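Local coordinates for 2,3-dihydroxy-2,3-dihydrophenylpropionate dehydrogenase (Pseudomonas sp. MC1, PDB 5XTF), which catalyses the NAD(+)-dependent oxidation of naphthalene cis-dihydrodiol to 1,2-dihydroxynaphthalene, an early step in the breakdown of aromatic hydrocarbons, at residues N104-E116 with H163-S175. Numbering follows the deposited sequence.
Sequences NAGIWDYMLNIEE and HAVGGGGSCYIAS
Asp109 lays its carboxylate over the first turn of helix 170-190, where Tyr172 and Gly169 take hold of it. This is the Rossmann-type fold of the short-chain dehydrogenases, and the loop after strand 100-103, which starts with the NAD(+)-binding residue Asn104, here meets the helix that carries the family's Tyr-x-x-x-Lys pair, Tyr172 and Lys176. With CG between its own backbone N and carbonyl carbon (chi1 75°), Asp109 sends OD1 to Gly169 N at the N-cap, 3.0 Å away, through the syn lone pair and nearly straight. OD1 also accepts from Met111 N, closing an Asx turn, while OD2 takes Tyr172 N at 3.2 Å from well above the carboxylate plane. A water adds to the grip: it donates to Asp109 OD2 and Leu112 O and accepts from Cys171 N. The negative group thus sits at the positive end of the helix dipole, which would probably stabilise its charge. With an alanine here, the amides of Gly169 and Tyr172 would probably lose their acceptor, Met111 N its Asx-turn partner, and the loop would be likely to drift off the helix start. Gly169 has to be bare, since a CB there would run into Asp109 OD2 and Leu112 O. The Tyr172 ring lies under the edge of the Trp108 five-membered ring in a T-shaped stack, planes at 87°, with Trp108 CD1 over its middle; Ile107 O lies at the tyrosine's edge, 3.3 Å from Tyr172 CE1, and the hydroxyl bonds to Ser159. Bends at chi2 and chi3 fold Met111 back, bringing SD to 3.4 Å from Gly168 CA. Next to it, Trp108 NE1 donates to Gly167 O at 3.1 Å, the oxygen lying 20° out of the indole plane.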
loop_
_atom_site.group_PDB
_atom_site.type_symbol
_atom_site.label_atom_id
_atom_site.label_comp_id
_atom_site.label_asym_id
_atom_site.label_seq_id
_atom_site.Cartn_x
_atom_site.Cartn_y
_atom_site.Cartn_z
ATOM N N ASN B 104 0.808 23.019 3.867
ATOM C CA ASN B 104 0.417 22.876 2.471
ATOM C C ASN B 104 1.393 23.493 1.489
ATOM O O ASN B 104 1.348 23.135 0.307
ATOM C CB ASN B 104 -0.981 23.486 2.251
ATOM C CG ASN B 104 -1.317 23.701 0.790
ATOM O OD1 ASN B 104 -1.476 22.742 0.021
ATOM N ND2 ASN B 104 -1.429 24.963 0.390
ATOM N N ALA B 105 2.256 24.410 1.907
ATOM C CA ALA B 105 3.175 25.032 0.965
ATOM C C ALA B 105 4.017 23.953 0.286
ATOM O O ALA B 105 4.536 23.046 0.940
ATOM C CB ALA B 105 4.056 26.064 1.683
ATOM N N GLY B 106 4.093 24.005 -1.044
ATOM C CA GLY B 106 4.804 22.990 -1.791
ATOM C C GLY B 106 5.575 23.594 -2.946
ATOM O O GLY B 106 5.388 24.761 -3.300
ATOM N N ILE B 107 6.460 22.773 -3.523
ATOM C CA ILE B 107 7.206 23.133 -4.722
ATOM C C ILE B 107 7.397 21.877 -5.558
ATOM O O ILE B 107 7.506 20.769 -5.028
ATOM C CB ILE B 107 8.569 23.799 -4.391
ATOM C CG1 ILE B 107 9.171 24.460 -5.626
ATOM C CG2 ILE B 107 9.568 22.795 -3.852
ATOM C CD1 ILE B 107 10.510 25.100 -5.354
ATOM N N TRP B 108 7.439 22.060 -6.875
ATOM C CA TRP B 108 7.635 20.992 -7.844
ATOM C C TRP B 108 9.116 20.874 -8.207
ATOM O O TRP B 108 9.941 21.708 -7.828
ATOM C CB TRP B 108 6.798 21.256 -9.102
ATOM C CG TRP B 108 6.521 20.031 -9.932
ATOM C CD1 TRP B 108 6.367 18.754 -9.481
ATOM C CD2 TRP B 108 6.365 19.976 -11.356
ATOM N NE1 TRP B 108 6.122 17.903 -10.537
ATOM C CE2 TRP B 108 6.117 18.629 -11.700
ATOM C CE3 TRP B 108 6.407 20.935 -12.374
ATOM C CZ2 TRP B 108 5.916 18.218 -13.021
ATOM C CZ3 TRP B 108 6.207 20.528 -13.681
ATOM C CH2 TRP B 108 5.962 19.177 -13.994
ATOM N N ASP B 109 9.451 19.816 -8.959
ATOM C CA ASP B 109 10.804 19.649 -9.472
ATOM C C ASP B 109 10.884 19.624 -10.991
ATOM O O ASP B 109 11.972 19.407 -11.529
ATOM C CB ASP B 109 11.452 18.382 -8.895
ATOM C CG ASP B 109 10.932 17.093 -9.514
ATOM O OD1 ASP B 109 9.885 17.107 -10.213
ATOM O OD2 ASP B 109 11.578 16.041 -9.259
ATOM N N TYR B 110 9.770 19.835 -11.694
ATOM C CA TYR B 110 9.769 19.984 -13.152
ATOM C C TYR B 110 10.469 18.804 -13.830
ATOM O O TYR B 110 11.277 18.972 -14.746
ATOM C CB TYR B 110 10.390 21.328 -13.561
ATOM C CG TYR B 110 9.628 22.513 -12.992
ATOM C CD1 TYR B 110 8.614 23.131 -13.721
ATOM C CD2 TYR B 110 9.894 22.991 -11.710
ATOM C CE1 TYR B 110 7.897 24.201 -13.195
ATOM C CE2 TYR B 110 9.179 24.062 -11.175
ATOM C CZ TYR B 110 8.185 24.659 -11.924
ATOM O OH TYR B 110 7.479 25.718 -11.410
ATOM N N MET B 111 10.157 17.597 -13.348
ATOM C CA MET B 111 10.603 16.332 -13.939
ATOM C C MET B 111 12.127 16.230 -14.034
ATOM O O MET B 111 12.654 15.610 -14.965
ATOM C CB MET B 111 9.971 16.106 -15.320
ATOM C CG MET B 111 8.481 16.427 -15.412
ATOM S SD MET B 111 7.442 15.389 -14.361
ATOM C CE MET B 111 7.793 13.751 -15.027
ATOM N N LEU B 112 12.842 16.816 -13.070
ATOM C CA LEU B 112 14.301 16.764 -13.048
ATOM C C LEU B 112 14.797 15.328 -13.197
ATOM O O LEU B 112 14.437 14.457 -12.403
ATOM C CB LEU B 112 14.812 17.378 -11.742
ATOM C CG LEU B 112 16.328 17.281 -11.558
ATOM C CD1 LEU B 112 17.044 18.068 -12.645
ATOM C CD2 LEU B 112 16.770 17.734 -10.185
ATOM N N ASN B 113 15.607 15.077 -14.231
ATOM C CA ASN B 113 16.111 13.733 -14.510
ATOM C C ASN B 113 17.311 13.390 -13.639
ATOM O O ASN B 113 18.111 14.251 -13.274
ATOM C CB ASN B 113 16.516 13.586 -15.974
ATOM C CG ASN B 113 15.326 13.515 -16.898
ATOM O OD1 ASN B 113 14.645 12.493 -16.976
ATOM N ND2 ASN B 113 15.061 14.607 -17.606
ATOM N N ILE B 114 17.444 12.100 -13.330
ATOM C CA ILE B 114 18.548 11.645 -12.498
ATOM C C ILE B 114 19.873 11.661 -13.258
ATOM O O ILE B 114 20.933 11.595 -12.629
ATOM C CB ILE B 114 18.230 10.242 -11.945
ATOM C CG1 ILE B 114 19.249 9.818 -10.868
ATOM C CG2 ILE B 114 18.139 9.227 -13.090
ATOM C CD1 ILE B 114 19.154 10.609 -9.560
ATOM N N GLU B 115 19.844 11.763 -14.592
ATOM C CA GLU B 115 21.069 11.880 -15.378
ATOM C C GLU B 115 21.713 13.260 -15.293
ATOM O O GLU B 115 22.899 13.391 -15.600
ATOM C CB GLU B 115 20.798 11.563 -16.848
ATOM C CG GLU B 115 20.556 10.087 -17.145
ATOM C CD GLU B 115 19.167 9.831 -17.690
ATOM O OE1 GLU B 115 18.831 8.643 -17.945
ATOM O OE2 GLU B 115 18.414 10.829 -17.856
ATOM N N GLU B 116 20.971 14.281 -14.889
ATOM C CA GLU B 116 21.480 15.644 -14.849
ATOM C C GLU B 116 22.725 15.748 -13.973
ATOM O O GLU B 116 22.940 14.921 -13.083
ATOM C CB GLU B 116 20.402 16.586 -14.311
ATOM C CG GLU B 116 19.112 16.536 -15.093
ATOM C CD GLU B 116 19.167 17.339 -16.378
ATOM O OE1 GLU B 116 19.316 18.583 -16.297
ATOM O OE2 GLU B 116 19.058 16.720 -17.464
ATOM N N HIS B 163 1.843 8.241 -4.171
ATOM C CA HIS B 163 1.372 6.877 -4.409
ATOM C C HIS B 163 1.836 6.302 -5.737
ATOM O O HIS B 163 2.159 5.116 -5.804
ATOM C CB HIS B 163 -0.174 6.826 -4.348
ATOM C CG HIS B 163 -0.760 7.673 -3.262
ATOM N ND1 HIS B 163 -0.731 7.304 -1.933
ATOM C CD2 HIS B 163 -1.349 8.893 -3.302
ATOM C CE1 HIS B 163 -1.295 8.254 -1.203
ATOM N NE2 HIS B 163 -1.672 9.230 -2.010
ATOM N N ALA B 164 1.887 7.110 -6.794
ATOM C CA ALA B 164 2.198 6.636 -8.135
ATOM C C ALA B 164 3.299 7.499 -8.739
ATOM O O ALA B 164 3.654 8.555 -8.205
ATOM C CB ALA B 164 0.950 6.651 -9.035
ATOM N N VAL B 165 3.833 7.042 -9.876
ATOM C CA VAL B 165 4.846 7.792 -10.613
ATOM C C VAL B 165 4.167 8.529 -11.756
ATOM O O VAL B 165 2.960 8.383 -11.971
ATOM C CB VAL B 165 5.955 6.869 -11.144
ATOM C CG1 VAL B 165 6.515 6.018 -10.016
ATOM C CG2 VAL B 165 5.412 5.999 -12.251
ATOM N N GLY B 166 4.931 9.322 -12.499
ATOM C CA GLY B 166 4.381 10.025 -13.641
ATOM C C GLY B 166 4.291 11.530 -13.469
ATOM O O GLY B 166 4.552 12.274 -14.418
ATOM N N GLY B 167 3.934 11.989 -12.270
ATOM C CA GLY B 167 3.677 13.396 -12.041
ATOM C C GLY B 167 4.826 14.179 -11.437
ATOM O O GLY B 167 4.595 15.195 -10.778
ATOM N N GLY B 168 6.055 13.720 -11.649
ATOM C CA GLY B 168 7.226 14.400 -11.121
ATOM C C GLY B 168 8.483 13.588 -11.369
ATOM O O GLY B 168 8.438 12.433 -11.817
ATOM N N GLY B 169 9.620 14.227 -11.096
ATOM C CA GLY B 169 10.891 13.544 -11.041
ATOM C C GLY B 169 11.055 12.814 -9.729
ATOM O O GLY B 169 10.165 12.776 -8.879
ATOM N N SER B 170 12.234 12.233 -9.553
ATOM C CA SER B 170 12.430 11.361 -8.405
ATOM C C SER B 170 12.545 12.147 -7.112
ATOM O O SER B 170 12.134 11.650 -6.059
ATOM C CB SER B 170 13.663 10.488 -8.614
ATOM O OG SER B 170 14.819 11.291 -8.768
ATOM N N CYS B 171 13.105 13.363 -7.154
ATOM C CA CYS B 171 13.132 14.179 -5.940
ATOM C C CYS B 171 11.719 14.462 -5.454
ATOM O O CYS B 171 11.389 14.211 -4.288
ATOM C CB CYS B 171 13.879 15.492 -6.176
ATOM S SG CYS B 171 15.599 15.253 -6.679
ATOM N N TYR B 172 10.868 14.977 -6.344
ATOM C CA TYR B 172 9.503 15.298 -5.950
ATOM C C TYR B 172 8.790 14.067 -5.418
ATOM O O TYR B 172 8.164 14.126 -4.354
ATOM C CB TYR B 172 8.734 15.906 -7.128
ATOM C CG TYR B 172 7.329 16.377 -6.768
ATOM C CD1 TYR B 172 7.112 17.613 -6.149
ATOM C CD2 TYR B 172 6.217 15.586 -7.053
ATOM C CE1 TYR B 172 5.825 18.043 -5.818
ATOM C CE2 TYR B 172 4.924 16.016 -6.726
ATOM C CZ TYR B 172 4.739 17.240 -6.114
ATOM O OH TYR B 172 3.457 17.625 -5.800
ATOM N N ILE B 173 8.902 12.934 -6.119
ATOM C CA ILE B 173 8.166 11.747 -5.702
ATOM C C ILE B 173 8.678 11.249 -4.360
ATOM O O ILE B 173 7.893 10.821 -3.502
ATOM C CB ILE B 173 8.229 10.663 -6.788
ATOM C CG1 ILE B 173 7.413 11.118 -7.992
ATOM C CG2 ILE B 173 7.682 9.361 -6.260
ATOM C CD1 ILE B 173 7.397 10.160 -9.121
ATOM N N ALA B 174 9.993 11.338 -4.139
ATOM C CA ALA B 174 10.554 10.924 -2.858
ATOM C C ALA B 174 10.090 11.843 -1.734
ATOM O O ALA B 174 9.790 11.380 -0.629
ATOM C CB ALA B 174 12.078 10.891 -2.948
ATOM N N SER B 175 10.008 13.150 -1.994
ATOM C CA SER B 175 9.549 14.057 -0.946
ATOM C C SER B 175 8.085 13.800 -0.610
ATOM O O SER B 175 7.689 13.840 0.557
ATOM C CB SER B 175 9.751 15.518 -1.350
ATOM O OG SER B 175 8.837 15.946 -2.351
HETATM O O HOH W 1 14.196 14.835 -9.553
HETATM O O HOH W 2 14.410 11.902 -11.507
#